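Local coordinates for signal transduction protein TRAP (Staphylococcus aureus, PDB 4AE5) that probably acts, when phosphorylated, as a signal transducer that activates the agr system and RNAIII synthesis and so raises expression of toxin and biofilm genes, at residues G9-L14 against L26-A31; I37-E40 against E44-L47; L106-A109 against T113-I116; F118-A121 against A125-D128. All blocks are in the same frame, centred on the assembly; numbering follows the deposited sequence.

Contact 1: residues G9-L14 against L26-A31; sequences GTYGFL and LFQFSA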
loop_
_atom_site.group_PDB
_atom_site.type_symbol
_atom_site.label_atom_id
_atom_site.label_comp_id
_atom_site.label_asym_id
_atom_site.label_seq_id
_atom_site.Cartn_x
_atom_site.Cartn_y
_atom_site.Cartn_z
ATOM N N GLY A 9 10.676 10.505 4.406
ATOM C CA GLY A 9 11.783 11.304 4.868
ATOM C C GLY A 9 13.063 10.543 4.512
ATOM O O GLY A 9 13.009 9.556 3.776
ATOM N N THR A 10 14.209 10.996 5.026
ATOM C CA THR A 10 15.468 10.248 4.826
ATOM C C THR A 10 15.447 8.966 5.687
ATOM O O THR A 10 14.692 8.878 6.659
ATOM C CB THR A 10 16.721 11.083 5.213
ATOM O OG1 THR A 10 16.783 11.230 6.627
ATOM C CG2 THR A 10 16.717 12.482 4.553
ATOM N N TYR A 11 16.306 7.995 5.352
ATOM C CA TYR A 11 16.459 6.786 6.212
ATOM C C TYR A 11 16.644 7.177 7.686
ATOM O O TYR A 11 15.960 6.671 8.572
ATOM C CB TYR A 11 17.618 5.875 5.752
ATOM C CG TYR A 11 17.934 4.799 6.766
ATOM C CD1 TYR A 11 17.163 3.637 6.805
ATOM C CD2 TYR A 11 18.959 4.946 7.708
ATOM C CE1 TYR A 11 17.403 2.658 7.757
ATOM C CE2 TYR A 11 19.209 3.951 8.660
ATOM C CZ TYR A 11 18.453 2.813 8.652
ATOM O OH TYR A 11 18.620 1.792 9.552
ATOM N N GLY A 12 17.592 8.064 7.947
ATOM C CA GLY A 12 17.966 8.428 9.344
ATOM C C GLY A 12 16.830 9.104 10.074
ATOM O O GLY A 12 16.526 8.706 11.207
ATOM N N PHE A 13 16.189 10.100 9.444
ATOM C CA PHE A 13 14.946 10.704 10.002
ATOM C C PHE A 13 13.832 9.707 10.436
ATOM O O PHE A 13 13.316 9.732 11.601
ATOM C CB PHE A 13 14.388 11.775 9.059
ATOM C CG PHE A 13 13.279 12.587 9.660
ATOM C CD1 PHE A 13 13.540 13.589 10.568
ATOM C CD2 PHE A 13 11.951 12.301 9.336
ATOM C CE1 PHE A 13 12.505 14.305 11.165
ATOM C CE2 PHE A 13 10.908 13.034 9.903
ATOM C CZ PHE A 13 11.180 14.022 10.834
ATOM N N LEU A 14 13.479 8.797 9.521
ATOM C CA LEU A 14 12.455 7.839 9.837
ATOM C C LEU A 14 12.905 6.787 10.827
ATOM O O LEU A 14 12.057 6.287 11.613
ATOM C CB LEU A 14 11.864 7.203 8.558
ATOM C CG LEU A 14 11.282 8.104 7.490
ATOM C CD1 LEU A 14 10.574 7.224 6.430
ATOM C CD2 LEU A 14 10.367 9.157 8.082
ATOM N N LEU A 26 6.076 -0.286 13.654
ATOM C CA LEU A 26 6.355 0.535 12.487
ATOM C C LEU A 26 7.185 -0.286 11.497
ATOM O O LEU A 26 8.057 -1.044 11.904
ATOM C CB LEU A 26 7.080 1.822 12.928
ATOM C CG LEU A 26 6.309 2.891 13.709
ATOM C CD1 LEU A 26 7.219 3.671 14.631
ATOM C CD2 LEU A 26 5.676 3.907 12.757
ATOM N N PHE A 27 6.859 -0.163 10.206
ATOM C CA PHE A 27 7.556 -0.923 9.120
ATOM C C PHE A 27 8.260 0.101 8.199
ATOM O O PHE A 27 7.628 0.978 7.584
ATOM C CB PHE A 27 6.527 -1.787 8.379
ATOM C CG PHE A 27 5.878 -2.832 9.289
ATOM C CD1 PHE A 27 6.536 -4.032 9.555
ATOM C CD2 PHE A 27 4.679 -2.574 9.926
ATOM C CE1 PHE A 27 5.967 -5.008 10.399
ATOM C CE2 PHE A 27 4.100 -3.538 10.794
ATOM C CZ PHE A 27 4.741 -4.751 11.015
ATOM N N GLN A 28 9.562 0.014 8.128
ATOM C CA GLN A 28 10.327 1.030 7.361
ATOM C C GLN A 28 10.973 0.381 6.135
ATOM O O GLN A 28 11.447 -0.783 6.231
ATOM C CB GLN A 28 11.451 1.631 8.256
ATOM C CG GLN A 28 12.237 2.674 7.459
ATOM C CD GLN A 28 13.327 3.395 8.248
ATOM O OE1 GLN A 28 13.757 2.942 9.325
ATOM N NE2 GLN A 28 13.834 4.486 7.643
ATOM N N PHE A 29 10.934 1.069 4.971
ATOM C CA PHE A 29 11.502 0.541 3.737
ATOM C C PHE A 29 12.175 1.593 2.896
ATOM O O PHE A 29 11.927 2.778 3.088
ATOM C CB PHE A 29 10.413 -0.075 2.832
ATOM C CG PHE A 29 9.584 -1.106 3.537
ATOM C CD1 PHE A 29 8.499 -0.715 4.343
ATOM C CD2 PHE A 29 9.865 -2.442 3.389
ATOM C CE1 PHE A 29 7.747 -1.657 5.047
ATOM C CE2 PHE A 29 9.085 -3.406 4.061
ATOM C CZ PHE A 29 8.048 -3.007 4.920
ATOM N N SER A 30 13.012 1.111 1.954
ATOM C CA SER A 30 13.750 1.974 1.000
ATOM C C SER A 30 13.032 2.002 -0.354
ATOM O O SER A 30 12.720 0.920 -0.905
ATOM C CB SER A 30 15.216 1.518 0.856
ATOM O OG SER A 30 15.893 2.526 0.107
ATOM N N ALA A 31 12.676 3.206 -0.826
ATOM C CA ALA A 31 12.043 3.391 -2.148
ATOM C C ALA A 31 13.114 4.070 -2.973
ATOM O O ALA A 31 14.148 4.481 -2.426
ATOM C CB ALA A 31 10.736 4.254 -2.077
#
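Tyr11 and Gln28 meet where the first turn of helix 11-20 comes down beside strand 27-30, and the link between them is a side-chain amide donating to a main-chain carbonyl. Gln28 NE2 lies 3.2 Å from Tyr11 O, with an N-H...O angle of 159°. The nitrogen sits in the carbonyl plane on a lone pair of the oxygen, and the oxygen in turn lies almost in the plane of the amide. Gln28 gains its reach by staying extended: CG is anti to the backbone N (chi1 180°), and the chain stays straight through the next bond.

The closely packed part is on the Leu14 side. Leu14 CB comes to 3.5 Å from Gln28 NE2, and the rest of this side chain rests on Ser35 and Ile37 of the neighbouring strand 35-41. The Tyr11 side is looser. Its ring lies nearly parallel to the amide, the planes 11° apart, but it is displaced, so that Gln28 NE2 lies oblique to the ring, 3.5 Å from Tyr11 CD1. This tyrosine is largely solvent-exposed, its ring also meeting His15. Within the helix segment, Thr10 is the N-cap: Thr10 OG1 accepts from Phe13 N at 3.1 Å and thereby secures the first turn that presents the Tyr11 carbonyl.

The example illustrates how a buried amide can tie a helix start to a sheet. Because a carbonyl can only accept, Tyr11 O by itself fixes the NH2 end of Gln28 toward the helix, and Ser35 OG takes a second bond from the same NE2.

Contact 2: residues I37-E40 against E44-L47; sequences IFEE and ETVL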
loop_
_atom_site.group_PDB
_atom_site.type_symbol
_atom_site.label_atom_id
_atom_site.label_comp_id
_atom_site.label_asym_id
_atom_site.label_seq_id
_atom_site.Cartn_x
_atom_site.Cartn_y
_atom_site.Cartn_z
ATOM N N ILE A 37 7.998 5.028 5.952
ATOM C CA ILE A 37 7.609 4.271 7.135
ATOM C C ILE A 37 6.050 4.251 7.307
ATOM O O ILE A 37 5.363 5.264 6.984
ATOM C CB ILE A 37 8.378 4.777 8.386
ATOM C CG1 ILE A 37 8.346 3.741 9.539
ATOM C CG2 ILE A 37 7.787 6.098 8.873
ATOM C CD1 ILE A 37 9.353 4.057 10.628
ATOM N N PHE A 38 5.509 3.134 7.821
ATOM C CA PHE A 38 4.023 3.084 8.106
ATOM C C PHE A 38 3.675 2.236 9.335
ATOM O O PHE A 38 4.490 1.382 9.752
ATOM C CB PHE A 38 3.206 2.656 6.866
ATOM C CG PHE A 38 3.528 1.266 6.331
ATOM C CD1 PHE A 38 2.922 0.124 6.879
ATOM C CD2 PHE A 38 4.417 1.085 5.250
ATOM C CE1 PHE A 38 3.240 -1.177 6.399
ATOM C CE2 PHE A 38 4.718 -0.190 4.759
ATOM C CZ PHE A 38 4.147 -1.324 5.320
ATOM N N GLU A 39 2.482 2.483 9.889
ATOM C CA GLU A 39 1.921 1.654 10.927
ATOM C C GLU A 39 0.462 1.572 10.661
ATOM O O GLU A 39 -0.116 2.490 10.134
ATOM C CB GLU A 39 2.178 2.192 12.372
ATOM C CG GLU A 39 1.683 3.601 12.623
ATOM C CD GLU A 39 1.855 4.033 14.086
ATOM O OE1 GLU A 39 2.016 3.192 14.977
ATOM O OE2 GLU A 39 1.881 5.213 14.343
ATOM N N GLU A 40 -0.138 0.475 11.070
ATOM C CA GLU A 40 -1.560 0.264 10.911
ATOM C C GLU A 40 -2.150 0.063 12.308
ATOM O O GLU A 40 -1.748 -0.870 13.034
ATOM C CB GLU A 40 -1.713 -1.032 10.120
ATOM C CG GLU A 40 -3.131 -1.508 9.867
ATOM C CD GLU A 40 -3.071 -2.622 8.802
ATOM O OE1 GLU A 40 -2.698 -3.796 9.076
ATOM O OE2 GLU A 40 -3.291 -2.277 7.672
ATOM N N GLU A 44 -3.918 5.776 18.312
ATOM C CA GLU A 44 -3.100 6.951 17.930
ATOM C C GLU A 44 -1.860 6.528 17.153
ATOM O O GLU A 44 -1.264 5.515 17.469
ATOM C CB GLU A 44 -2.650 7.774 19.157
ATOM C CG GLU A 44 -3.770 8.209 20.082
ATOM C CD GLU A 44 -4.904 8.952 19.382
ATOM O OE1 GLU A 44 -4.672 9.786 18.481
ATOM O OE2 GLU A 44 -6.060 8.698 19.748
ATOM N N THR A 45 -1.479 7.303 16.148
ATOM C CA THR A 45 -0.189 7.101 15.461
ATOM C C THR A 45 0.911 7.973 16.128
ATOM O O THR A 45 0.617 9.027 16.747
ATOM C CB THR A 45 -0.263 7.429 13.939
ATOM O OG1 THR A 45 1.033 7.214 13.374
ATOM C CG2 THR A 45 -0.608 8.872 13.717
ATOM N N VAL A 46 2.161 7.534 16.019
ATOM C CA VAL A 46 3.305 8.360 16.434
ATOM C C VAL A 46 3.936 9.193 15.294
ATOM O O VAL A 46 4.929 9.896 15.497
ATOM C CB VAL A 46 4.392 7.517 17.150
ATOM C CG1 VAL A 46 3.878 7.057 18.514
ATOM C CG2 VAL A 46 4.848 6.341 16.271
ATOM N N LEU A 47 3.352 9.128 14.102
ATOM C CA LEU A 47 3.892 9.849 12.947
ATOM C C LEU A 47 3.304 11.248 12.931
ATOM O O LEU A 47 2.177 11.420 13.384
ATOM C CB LEU A 47 3.539 9.089 11.681
ATOM C CG LEU A 47 4.162 7.697 11.624
ATOM C CD1 LEU A 47 3.720 6.984 10.345
ATOM C CD2 LEU A 47 5.679 7.846 11.689
#
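Glu39 OE2 is gripped from the loop by two groups, the backbone N of Val46 and, probably, the hydroxyl of Thr45. Val46 N donates to Glu39 OE2 over 2.9 Å, meeting the oxygen nearly along its C-O axis with an N-H...O angle of 149°. Thr45 OG1 appears to donate to the same oxygen; its modelled separation from Glu39 OE2, 2.4 Å, is so short that the exact length is doubtful.

The firmer role of this hydroxyl lies within the loop. A chi1 of 179° turns OG1 away from the backbone N of Thr45, and there Thr45 OG1 accepts from Leu47 N at 3.1 Å and an N-H...O angle of 166°, closing an ST turn. The two segments run in nearly opposite directions, yet 44-47 is a loop and not a paired strand: what joins it to strand 35-41 here is the Glu39 side chain, which takes a backbone N-H and a hydroxyl from it.

Beside this polar grip lies a small apolar one, Ile37 CG2 against Leu47 CD2 at 3.9 Å. Leu47 also touches Ile17, so it reaches both strand 35-41 and helix 11-20.

Glu39 OE1 has its own hydrogen bond to His24 ND1, which leaves both oxygens of this buried carboxylate with partners. These partners, if they all donate, would be expected to stabilise a negative charge on Glu39, consistent with an ionised group pinning the loop.

Contact 3: residues L106-A109 against T113-I116; sequences LRPA and TYKI. With FMT (formic acid), chain E.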
loop_
_atom_site.group_PDB
_atom_site.type_symbol
_atom_site.label_atom_id
_atom_site.label_comp_id
_atom_site.label_asym_id
_atom_site.label_seq_id
_atom_site.Cartn_x
_atom_site.Cartn_y
_atom_site.Cartn_z
ATOM N N LEU A 106 -6.931 0.751 0.391
ATOM C CA LEU A 106 -6.817 1.924 1.318
ATOM C C LEU A 106 -7.597 3.107 0.787
ATOM O O LEU A 106 -7.358 3.563 -0.364
ATOM C CB LEU A 106 -5.358 2.347 1.498
ATOM C CG LEU A 106 -4.459 1.196 2.002
ATOM C CD1 LEU A 106 -2.974 1.623 2.015
ATOM C CD2 LEU A 106 -4.897 0.768 3.422
ATOM N N ARG A 107 -8.571 3.563 1.586
ATOM C CA ARG A 107 -9.406 4.735 1.240
ATOM C C ARG A 107 -8.818 6.010 1.872
ATOM O O ARG A 107 -8.692 6.108 3.104
ATOM C CB ARG A 107 -10.847 4.576 1.763
ATOM C CG ARG A 107 -11.682 5.841 1.493
ATOM C CD ARG A 107 -12.890 5.930 2.413
ATOM N NE ARG A 107 -13.859 4.897 2.076
ATOM C CZ ARG A 107 -14.448 4.093 2.957
ATOM N NH1 ARG A 107 -14.189 4.211 4.267
ATOM N NH2 ARG A 107 -15.341 3.202 2.548
ATOM N N PRO A 108 -8.516 7.018 1.061
ATOM C CA PRO A 108 -7.825 8.165 1.669
ATOM C C PRO A 108 -8.710 8.986 2.584
ATOM O O PRO A 108 -9.922 9.147 2.306
ATOM C CB PRO A 108 -7.381 9.012 0.464
ATOM C CG PRO A 108 -8.312 8.626 -0.662
ATOM C CD PRO A 108 -8.859 7.232 -0.365
ATOM N N ALA A 109 -8.129 9.508 3.665
ATOM C CA ALA A 109 -8.835 10.473 4.559
ATOM C C ALA A 109 -9.041 11.824 3.830
ATOM O O ALA A 109 -10.099 12.482 3.938
ATOM C CB ALA A 109 -8.017 10.653 5.845
ATOM N N THR A 113 -7.272 10.047 -4.036
ATOM C CA THR A 113 -6.308 9.074 -4.628
ATOM C C THR A 113 -6.328 7.850 -3.743
ATOM O O THR A 113 -5.982 7.914 -2.554
ATOM C CB THR A 113 -4.896 9.683 -4.809
ATOM O OG1 THR A 113 -5.012 10.818 -5.666
ATOM C CG2 THR A 113 -3.930 8.733 -5.562
ATOM N N TYR A 114 -6.794 6.750 -4.295
ATOM C CA TYR A 114 -6.815 5.471 -3.545
ATOM C C TYR A 114 -5.428 4.855 -3.555
ATOM O O TYR A 114 -4.551 5.293 -4.367
ATOM C CB TYR A 114 -7.939 4.554 -4.076
ATOM C CG TYR A 114 -9.349 4.803 -3.466
ATOM C CD1 TYR A 114 -10.133 5.878 -3.881
ATOM C CD2 TYR A 114 -9.910 3.910 -2.552
ATOM C CE1 TYR A 114 -11.391 6.120 -3.345
ATOM C CE2 TYR A 114 -11.199 4.126 -2.003
ATOM C CZ TYR A 114 -11.934 5.228 -2.405
ATOM O OH TYR A 114 -13.214 5.463 -1.888
ATOM N N LYS A 115 -5.178 3.945 -2.587
ATOM C CA LYS A 115 -3.886 3.267 -2.532
ATOM C C LYS A 115 -4.097 1.782 -2.340
ATOM O O LYS A 115 -5.041 1.330 -1.632
ATOM C CB LYS A 115 -2.927 3.920 -1.513
ATOM C CG LYS A 115 -1.476 3.379 -1.582
ATOM C CD LYS A 115 -0.467 4.364 -0.962
ATOM C CE LYS A 115 -0.610 4.419 0.530
ATOM N NZ LYS A 115 0.473 5.291 1.112
ATOM N N ILE A 116 -3.220 1.002 -2.970
ATOM C CA ILE A 116 -3.186 -0.447 -2.746
ATOM C C ILE A 116 -1.727 -0.768 -2.302
ATOM O O ILE A 116 -0.790 -0.264 -2.935
ATOM C CB ILE A 116 -3.530 -1.266 -3.998
ATOM C CG1 ILE A 116 -5.070 -1.209 -4.204
ATOM C CG2 ILE A 116 -3.026 -2.757 -3.828
ATOM C CD1 ILE A 116 -5.449 -1.652 -5.624
HETATM C C FMT E . 4.010 4.344 -0.262
HETATM O O1 FMT E . 2.962 4.333 0.426
HETATM O O2 FMT E . 4.374 5.508 -0.846
#
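The contact lies near the loop end of the beta hairpin of strands 100-108 and 114-120, in the ABM region. Leu106 and Lys115 form an antiparallel hydrogen-bonded pair: Leu106 N donates to Lys115 O at 2.8 Å, and Lys115 N returns a bond to Leu106 O at 3.1 Å.

Next along, Tyr114 lays its ring against the other strand. Pro108 CD sits over the centre of one ring face, a CH-pi contact with 3.9 Å from CD to the centroid of the Tyr114 ring. Arg107 runs side by side with the tyrosine, and Arg107 CG lies 3.7 Å from Tyr114 OH. The guanidinium stands almost perpendicular to the ring. Both polar ends converge on Glu84 of helix 80-88, by a salt bridge from Arg107 NH2 and a hydrogen bond from Tyr114 OH.

On the Leu106 face, the Lys115 chain bends at chi3 (71°) and brings Lys115 NZ to 2.8 Å from O1 of a formic acid molecule, probably from the crystallisation liquor. Tyr8, Tyr117 and Arg160 also bind it. This gathering of a lysine, an arginine and tyrosine hydroxyls probably suits a small anion, though no natural ligand can be inferred.

Contact 4: residues F118-A121 against A125-D128; sequences FGFA and AYED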
loop_
_atom_site.group_PDB
_atom_site.type_symbol
_atom_site.label_atom_id
_atom_site.label_comp_id
_atom_site.label_asym_id
_atom_site.label_seq_id
_atom_site.Cartn_x
_atom_site.Cartn_y
_atom_site.Cartn_z
ATOM N N PHE A 118 0.558 -4.204 -2.228
ATOM C CA PHE A 118 0.779 -5.605 -2.485
ATOM C C PHE A 118 2.103 -5.958 -1.839
ATOM O O PHE A 118 3.150 -5.321 -2.099
ATOM C CB PHE A 118 0.780 -5.956 -3.981
ATOM C CG PHE A 118 -0.593 -6.142 -4.584
ATOM C CD1 PHE A 118 -1.450 -7.206 -4.179
ATOM C CD2 PHE A 118 -1.063 -5.235 -5.570
ATOM C CE1 PHE A 118 -2.701 -7.398 -4.819
ATOM C CE2 PHE A 118 -2.302 -5.437 -6.201
ATOM C CZ PHE A 118 -3.149 -6.487 -5.740
ATOM N N GLY A 119 2.039 -6.892 -0.904
ATOM C CA GLY A 119 3.242 -7.473 -0.293
ATOM C C GLY A 119 3.594 -8.814 -0.901
ATOM O O GLY A 119 2.773 -9.762 -0.961
ATOM N N PHE A 120 4.841 -8.943 -1.325
ATOM C CA PHE A 120 5.269 -10.254 -1.900
ATOM C C PHE A 120 6.633 -10.655 -1.339
ATOM O O PHE A 120 7.333 -9.814 -0.743
ATOM C CB PHE A 120 5.340 -10.140 -3.437
ATOM C CG PHE A 120 4.066 -10.430 -4.159
ATOM C CD1 PHE A 120 3.033 -9.467 -4.179
ATOM C CD2 PHE A 120 3.870 -11.622 -4.815
ATOM C CE1 PHE A 120 1.883 -9.703 -4.856
ATOM C CE2 PHE A 120 2.691 -11.874 -5.488
ATOM C CZ PHE A 120 1.683 -10.939 -5.490
ATOM N N ALA A 121 7.020 -11.944 -1.558
ATOM C CA ALA A 121 8.370 -12.466 -1.162
ATOM C C ALA A 121 9.494 -11.544 -1.638
ATOM O O ALA A 121 10.417 -11.235 -0.885
ATOM C CB ALA A 121 8.602 -13.909 -1.734
ATOM N N ALA A 125 8.612 -11.646 -7.750
ATOM C CA ALA A 125 7.320 -12.295 -7.557
ATOM C C ALA A 125 6.183 -11.314 -7.855
ATOM O O ALA A 125 5.163 -11.693 -8.420
ATOM C CB ALA A 125 7.189 -12.813 -6.126
ATOM N N TYR A 126 6.361 -10.083 -7.420
ATOM C CA TYR A 126 5.330 -9.039 -7.657
ATOM C C TYR A 126 5.287 -8.756 -9.191
ATOM O O TYR A 126 4.229 -8.662 -9.772
ATOM C CB TYR A 126 5.601 -7.775 -6.849
ATOM C CG TYR A 126 4.631 -6.670 -7.287
ATOM C CD1 TYR A 126 3.263 -6.774 -6.980
ATOM C CD2 TYR A 126 5.072 -5.633 -8.130
ATOM C CE1 TYR A 126 2.372 -5.773 -7.389
ATOM C CE2 TYR A 126 4.194 -4.650 -8.592
ATOM C CZ TYR A 126 2.856 -4.724 -8.214
ATOM O OH TYR A 126 2.009 -3.770 -8.673
ATOM N N GLU A 127 6.431 -8.608 -9.837
ATOM C CA GLU A 127 6.449 -8.292 -11.269
ATOM C C GLU A 127 5.898 -9.412 -12.139
ATOM O O GLU A 127 5.248 -9.141 -13.119
ATOM C CB GLU A 127 7.872 -7.891 -11.716
ATOM C CG GLU A 127 8.291 -6.592 -11.071
ATOM C CD GLU A 127 9.520 -5.955 -11.638
ATOM O OE1 GLU A 127 10.427 -6.665 -12.090
ATOM O OE2 GLU A 127 9.548 -4.695 -11.619
ATOM N N ASP A 128 6.082 -10.659 -11.711
ATOM C CA ASP A 128 5.378 -11.787 -12.351
ATOM C C ASP A 128 3.837 -11.717 -12.187
ATOM O O ASP A 128 3.083 -11.936 -13.117
ATOM C CB ASP A 128 5.950 -13.092 -11.834
ATOM C CG ASP A 128 7.380 -13.292 -12.327
ATOM O OD1 ASP A 128 7.726 -12.551 -13.264
ATOM O OD2 ASP A 128 8.181 -13.998 -11.726
#
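Strand 114-120 ends at Phe120, and after a short turn the chain continues as helix 123-131, so that Phe120 and Tyr126 come to 5.9 Å between their CA atoms. Their approach is close enough for the helix backbone itself to touch a ring. Tyr126 CA lies over one face of Phe120, 4.1 Å from the ring centroid and 15° off the ring normal, a CH-pi contact displaced toward the rim.

The tyrosine ring then continues the approach. A chi1 of 172° carries it along the strand toward Phe118, and its edge turns to the Phe120 face in an offset edge-to-face pair, planes at 67° and centroids 5.8 Å apart. Phe120 CE1 lies in the plane of the tyrosine ring, at its edge, 3.9 Å from Tyr126 CD1.

This is the joint at which a helix packs back onto the strand just before it, part of the ABM region, where helices cover the antiparallel sheet. Strand alternation supplies two aromatic side chains: Phe118 and Phe120 both face the helix, with Gly119 between them. Ala125, one residue before the tyrosine, sets its methyl beside the Phe120 ring, Ala125 CB lying 3.8 Å from Phe120 CD2. Farther along, Tyr126 CE1 rests on Phe118 CB at 3.8 Å. Phe129 of the same helix meets both phenylalanines, and Phe135 of helix 133-136 touches Phe118 and Tyr126. At the far end of the ring, beyond this apolar layer, Tyr126 OH is hydrogen-bonded to Glu159 OE2 on strand 158-164.

In the fold
All four contacts reach one closed antiparallel sheet. Contacts 1 and 2 are neighbours, their centres 12 Å apart: strands 27-30 and 35-41 lie side by side, with Phe27 N 2.9 Å from Phe38 O, and Leu14 of contact 1 packs on Ile37 of contact 2. Contacts 3 and 4 share strand 114-120 but sit on opposite sides of the chain's centre, about 20 Å apart between centres, one at the hairpin end and the other where the strand passes into a helix. Contact 2 approaches contact 3 to about 5 Å between nearest atoms without touching. Among the four, the bound formic acid belongs to contact 3, through Lys115.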